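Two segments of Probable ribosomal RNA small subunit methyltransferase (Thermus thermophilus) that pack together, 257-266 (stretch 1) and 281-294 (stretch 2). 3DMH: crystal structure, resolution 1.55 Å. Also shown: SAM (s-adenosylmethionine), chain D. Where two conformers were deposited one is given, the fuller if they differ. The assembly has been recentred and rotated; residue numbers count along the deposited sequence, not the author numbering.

Stretch 1 (257-266) EVVGVEDDLA
Stretch 2 (281-294) KAQALHSDVDEALT

Strand 257-262 runs parallel to strand 283-286, their axes 4.8 Å apart at closest approach and 20° from aligned. Val-259 pairs with Gln-283, Gly-260 with Ala-284, Val-261 with Leu-285 and Glu-262 with His-286.

The backbone ladder alternates. Gln-283 N donates to Val-258 O (3.0 Å), Gly-260 N to Gln-283 O (2.8 Å) and Leu-285 N to Gly-260 O (2.8 Å). Glu-262 N to Leu-285 O is weak (3.1 Å, 134°). Ser-287 N to Glu-262 O (2.9 Å) extends the ladder past the strand. Val-258 O also accepts from a water at 2.8 Å.

On the Val-259 and Val-261 face, Val-259 (t) CG1 meets Leu-285 (m, t) CD1 at 3.7 Å. Leu-293 (m, t) CD2 lies 4.2 Å from Val-261 (m) CG1. On the other face, His-286 (t) NE2 donates to Asp-263 O (2.8 Å), and Leu-265 CA lies over one ring face.

Ser-287 OG (t) donates to Val-289 O (2.7 Å) and accepts from Ala-292 N (2.9 Å). Turns follow, type II' from Asp-288 to Glu-291 and type I from Asp-290 to Leu-293.

SAM is bound from both stretches. Its O3' and O2' donate to Glu-262 OE1 (2.7 Å) and OE2 (2.6 Å). Glu-262 OE2 also accepts from Asp-264 N (3.0 Å). SAM N6 donates to Asp-288 OD1 (3.0 Å), and Val-289 N to SAM N1 (2.9 Å).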

# COMPACT_ATOMS: atom_id res chain seq x y z
N GLU A 257 17.00 -8.54 15.07
CA GLU A 257 16.00 -9.51 14.63
C GLU A 257 14.74 -8.75 14.25
O GLU A 257 13.92 -8.41 15.11
CB GLU A 257 15.74 -10.53 15.75
CG GLU A 257 17.03 -11.16 16.29
CD GLU A 257 16.83 -12.14 17.43
OE1 GLU A 257 15.68 -12.54 17.72
OE2 GLU A 257 17.84 -12.53 18.05
N VAL A 258 14.60 -8.47 12.95
CA VAL A 258 13.64 -7.49 12.43
C VAL A 258 12.37 -8.15 11.90
O VAL A 258 12.44 -9.17 11.20
CB VAL A 258 14.26 -6.63 11.30
CG1 VAL A 258 13.36 -5.45 10.99
CG2 VAL A 258 15.65 -6.12 11.69
N VAL A 259 11.24 -7.54 12.28
CA VAL A 259 9.93 -7.86 11.71
C VAL A 259 9.47 -6.60 10.99
O VAL A 259 9.40 -5.54 11.61
CB VAL A 259 8.90 -8.18 12.79
CG1 VAL A 259 7.52 -8.43 12.15
CG2 VAL A 259 9.33 -9.41 13.58
N GLY A 260 9.20 -6.71 9.69
CA GLY A 260 8.65 -5.59 8.91
C GLY A 260 7.18 -5.88 8.72
O GLY A 260 6.81 -7.01 8.39
N VAL A 261 6.34 -4.87 8.96
CA VAL A 261 4.90 -4.97 8.62
C VAL A 261 4.62 -3.95 7.54
O VAL A 261 5.09 -2.82 7.59
CB VAL A 261 3.96 -4.78 9.83
CG1 VAL A 261 4.07 -5.99 10.77
CG2 VAL A 261 4.18 -3.48 10.62
N GLU A 262 3.85 -4.39 6.55
CA GLU A 262 3.64 -3.58 5.34
C GLU A 262 2.28 -3.97 4.74
O GLU A 262 2.03 -5.18 4.54
CB GLU A 262 4.79 -3.84 4.36
CG GLU A 262 4.60 -3.28 2.97
CD GLU A 262 4.34 -1.78 2.97
OE1 GLU A 262 5.21 -1.03 3.47
OE2 GLU A 262 3.28 -1.38 2.47
N ASP A 263 1.41 -2.99 4.48
CA ASP A 263 0.06 -3.29 4.03
C ASP A 263 0.02 -3.63 2.54
O ASP A 263 -0.96 -4.23 2.09
CB ASP A 263 -0.82 -2.07 4.29
CG ASP A 263 -2.28 -2.32 4.00
OD1 ASP A 263 -2.89 -3.17 4.69
OD2 ASP A 263 -2.85 -1.62 3.10
N ASP A 264 1.02 -3.16 1.78
CA ASP A 264 1.00 -3.31 0.33
C ASP A 264 1.78 -4.56 -0.13
O ASP A 264 2.96 -4.65 0.12
CB ASP A 264 1.59 -2.06 -0.35
CG ASP A 264 1.88 -2.29 -1.81
OD1 ASP A 264 1.00 -2.81 -2.48
OD2 ASP A 264 3.00 -1.95 -2.27
N LEU A 265 1.08 -5.50 -0.77
CA LEU A 265 1.70 -6.71 -1.26
C LEU A 265 2.92 -6.47 -2.15
O LEU A 265 3.91 -7.19 -2.04
CB LEU A 265 0.69 -7.56 -2.04
CG LEU A 265 1.18 -8.89 -2.60
CD1 LEU A 265 1.68 -9.79 -1.48
CD2 LEU A 265 0.07 -9.55 -3.36
N ALA A 266 2.83 -5.49 -3.06
CA ALA A 266 3.98 -5.24 -3.96
C ALA A 266 5.22 -4.89 -3.13
O ALA A 266 6.34 -5.33 -3.43
CB ALA A 266 3.64 -4.14 -4.96
N LYS A 281 18.35 -11.82 6.69
CA LYS A 281 17.10 -12.46 7.16
C LYS A 281 16.25 -11.51 7.99
O LYS A 281 16.74 -10.84 8.90
CB LYS A 281 17.40 -13.73 7.99
CG LYS A 281 17.82 -14.98 7.19
CD LYS A 281 19.27 -14.91 6.75
CE LYS A 281 19.63 -16.07 5.83
NZ LYS A 281 20.82 -15.71 5.01
N ALA A 282 14.97 -11.46 7.65
CA ALA A 282 13.96 -10.73 8.42
C ALA A 282 12.59 -11.26 8.05
O ALA A 282 12.41 -11.89 7.01
CB ALA A 282 14.05 -9.22 8.14
N GLN A 283 11.61 -11.00 8.92
CA GLN A 283 10.24 -11.38 8.64
C GLN A 283 9.61 -10.23 7.90
O GLN A 283 9.64 -9.10 8.37
CB GLN A 283 9.47 -11.65 9.91
CG GLN A 283 10.03 -12.84 10.69
CD GLN A 283 9.20 -13.16 11.90
OE1 GLN A 283 8.04 -13.58 11.78
NE2 GLN A 283 9.76 -12.96 13.08
N ALA A 284 9.09 -10.53 6.72
CA ALA A 284 8.49 -9.52 5.87
C ALA A 284 7.00 -9.82 5.80
O ALA A 284 6.56 -10.61 4.96
CB ALA A 284 9.11 -9.56 4.47
N LEU A 285 6.23 -9.17 6.68
CA LEU A 285 4.83 -9.55 6.84
C LEU A 285 3.93 -8.62 6.08
O LEU A 285 4.09 -7.41 6.12
CB LEU A 285 4.43 -9.55 8.32
CG LEU A 285 5.33 -10.37 9.23
CD1 LEU A 285 4.77 -10.30 10.62
CD2 LEU A 285 5.39 -11.79 8.75
N HIS A 286 2.96 -9.23 5.43
CA HIS A 286 1.89 -8.49 4.78
C HIS A 286 0.82 -8.29 5.85
O HIS A 286 0.15 -9.23 6.26
CB HIS A 286 1.37 -9.30 3.58
CG HIS A 286 0.42 -8.53 2.71
ND1 HIS A 286 -0.51 -9.13 1.88
CD2 HIS A 286 0.29 -7.20 2.53
CE1 HIS A 286 -1.18 -8.20 1.24
NE2 HIS A 286 -0.73 -7.01 1.62
N SER A 287 0.66 -7.05 6.29
CA SER A 287 -0.07 -6.77 7.52
C SER A 287 -0.63 -5.35 7.48
O SER A 287 0.06 -4.42 7.03
CB SER A 287 0.91 -6.83 8.68
OG SER A 287 0.26 -6.72 9.94
N ASP A 288 -1.85 -5.19 7.99
CA ASP A 288 -2.42 -3.86 8.21
C ASP A 288 -1.95 -3.44 9.60
O ASP A 288 -2.42 -3.97 10.61
CB ASP A 288 -3.96 -3.95 8.16
CG ASP A 288 -4.64 -2.62 8.43
OD1 ASP A 288 -3.96 -1.57 8.40
OD2 ASP A 288 -5.88 -2.63 8.65
N VAL A 289 -0.95 -2.56 9.64
CA VAL A 289 -0.26 -2.18 10.89
C VAL A 289 0.18 -3.49 11.58
O VAL A 289 0.89 -4.29 10.96
CB VAL A 289 -1.08 -1.18 11.79
CG1 VAL A 289 -0.15 -0.52 12.80
CG2 VAL A 289 -1.68 -0.07 10.94
N ASP A 290 -0.22 -3.73 12.82
CA ASP A 290 0.22 -4.93 13.53
C ASP A 290 -0.76 -6.09 13.48
O ASP A 290 -0.67 -7.02 14.28
CB ASP A 290 0.55 -4.61 14.99
CG ASP A 290 -0.64 -4.06 15.75
OD1 ASP A 290 -1.60 -3.53 15.13
OD2 ASP A 290 -0.63 -4.13 17.00
N GLU A 291 -1.69 -6.05 12.53
CA GLU A 291 -2.73 -7.08 12.42
C GLU A 291 -2.17 -8.50 12.36
O GLU A 291 -2.75 -9.44 12.92
CB GLU A 291 -3.59 -6.77 11.19
CG GLU A 291 -4.54 -7.84 10.75
CD GLU A 291 -4.13 -8.49 9.47
OE1 GLU A 291 -3.27 -7.94 8.73
OE2 GLU A 291 -4.70 -9.57 9.20
N ALA A 292 -1.02 -8.65 11.69
CA ALA A 292 -0.42 -9.98 11.49
C ALA A 292 0.29 -10.53 12.73
O ALA A 292 0.62 -11.72 12.77
CB ALA A 292 0.57 -9.94 10.33
N LEU A 293 0.54 -9.68 13.73
CA LEU A 293 1.31 -10.11 14.90
C LEU A 293 0.42 -10.82 15.90
O LEU A 293 -0.80 -10.63 15.91
CB LEU A 293 2.00 -8.93 15.59
CG LEU A 293 2.87 -8.01 14.72
CD1 LEU A 293 3.49 -6.92 15.57
CD2 LEU A 293 3.94 -8.73 13.92
N THR A 294 1.04 -11.62 16.76
CA THR A 294 0.30 -12.20 17.87
C THR A 294 -0.04 -11.07 18.82
O THR A 294 0.60 -10.01 18.81
CB THR A 294 1.13 -13.25 18.63
OG1 THR A 294 2.35 -12.65 19.08
CG2 THR A 294 1.44 -14.43 17.73
N SAM D . 9.99 2.17 5.59
CA SAM D . 10.07 2.46 4.11
C SAM D . 11.14 3.50 3.87
O SAM D . 11.56 4.09 4.88
OXT SAM D . 11.52 3.74 2.71
CB SAM D . 8.74 2.99 3.57
CG SAM D . 8.23 4.28 4.22
SD SAM D . 6.71 4.87 3.41
CE SAM D . 6.73 6.63 3.84
C5' SAM D . 5.34 4.29 4.45
C4' SAM D . 5.03 2.82 4.23
O4' SAM D . 3.88 2.56 5.04
C3' SAM D . 4.70 2.43 2.79
O3' SAM D . 5.52 1.37 2.32
C2' SAM D . 3.21 2.05 2.86
O2' SAM D . 2.79 1.08 1.92
C1' SAM D . 3.15 1.59 4.32
N9 SAM D . 1.78 1.53 4.80
C8 SAM D . 0.69 2.31 4.44
N7 SAM D . -0.39 1.92 5.17
C5 SAM D . 0.01 0.88 5.97
C6 SAM D . -0.66 0.05 6.89
N6 SAM D . -1.97 0.19 7.11
N1 SAM D . 0.07 -0.92 7.53
C2 SAM D . 1.41 -1.10 7.29
N3 SAM D . 2.09 -0.33 6.34
C4 SAM D . 1.38 0.64 5.73
O HOH W 1 12.85 -11.65 12.46
O HOH W 2 16.46 -9.45 11.09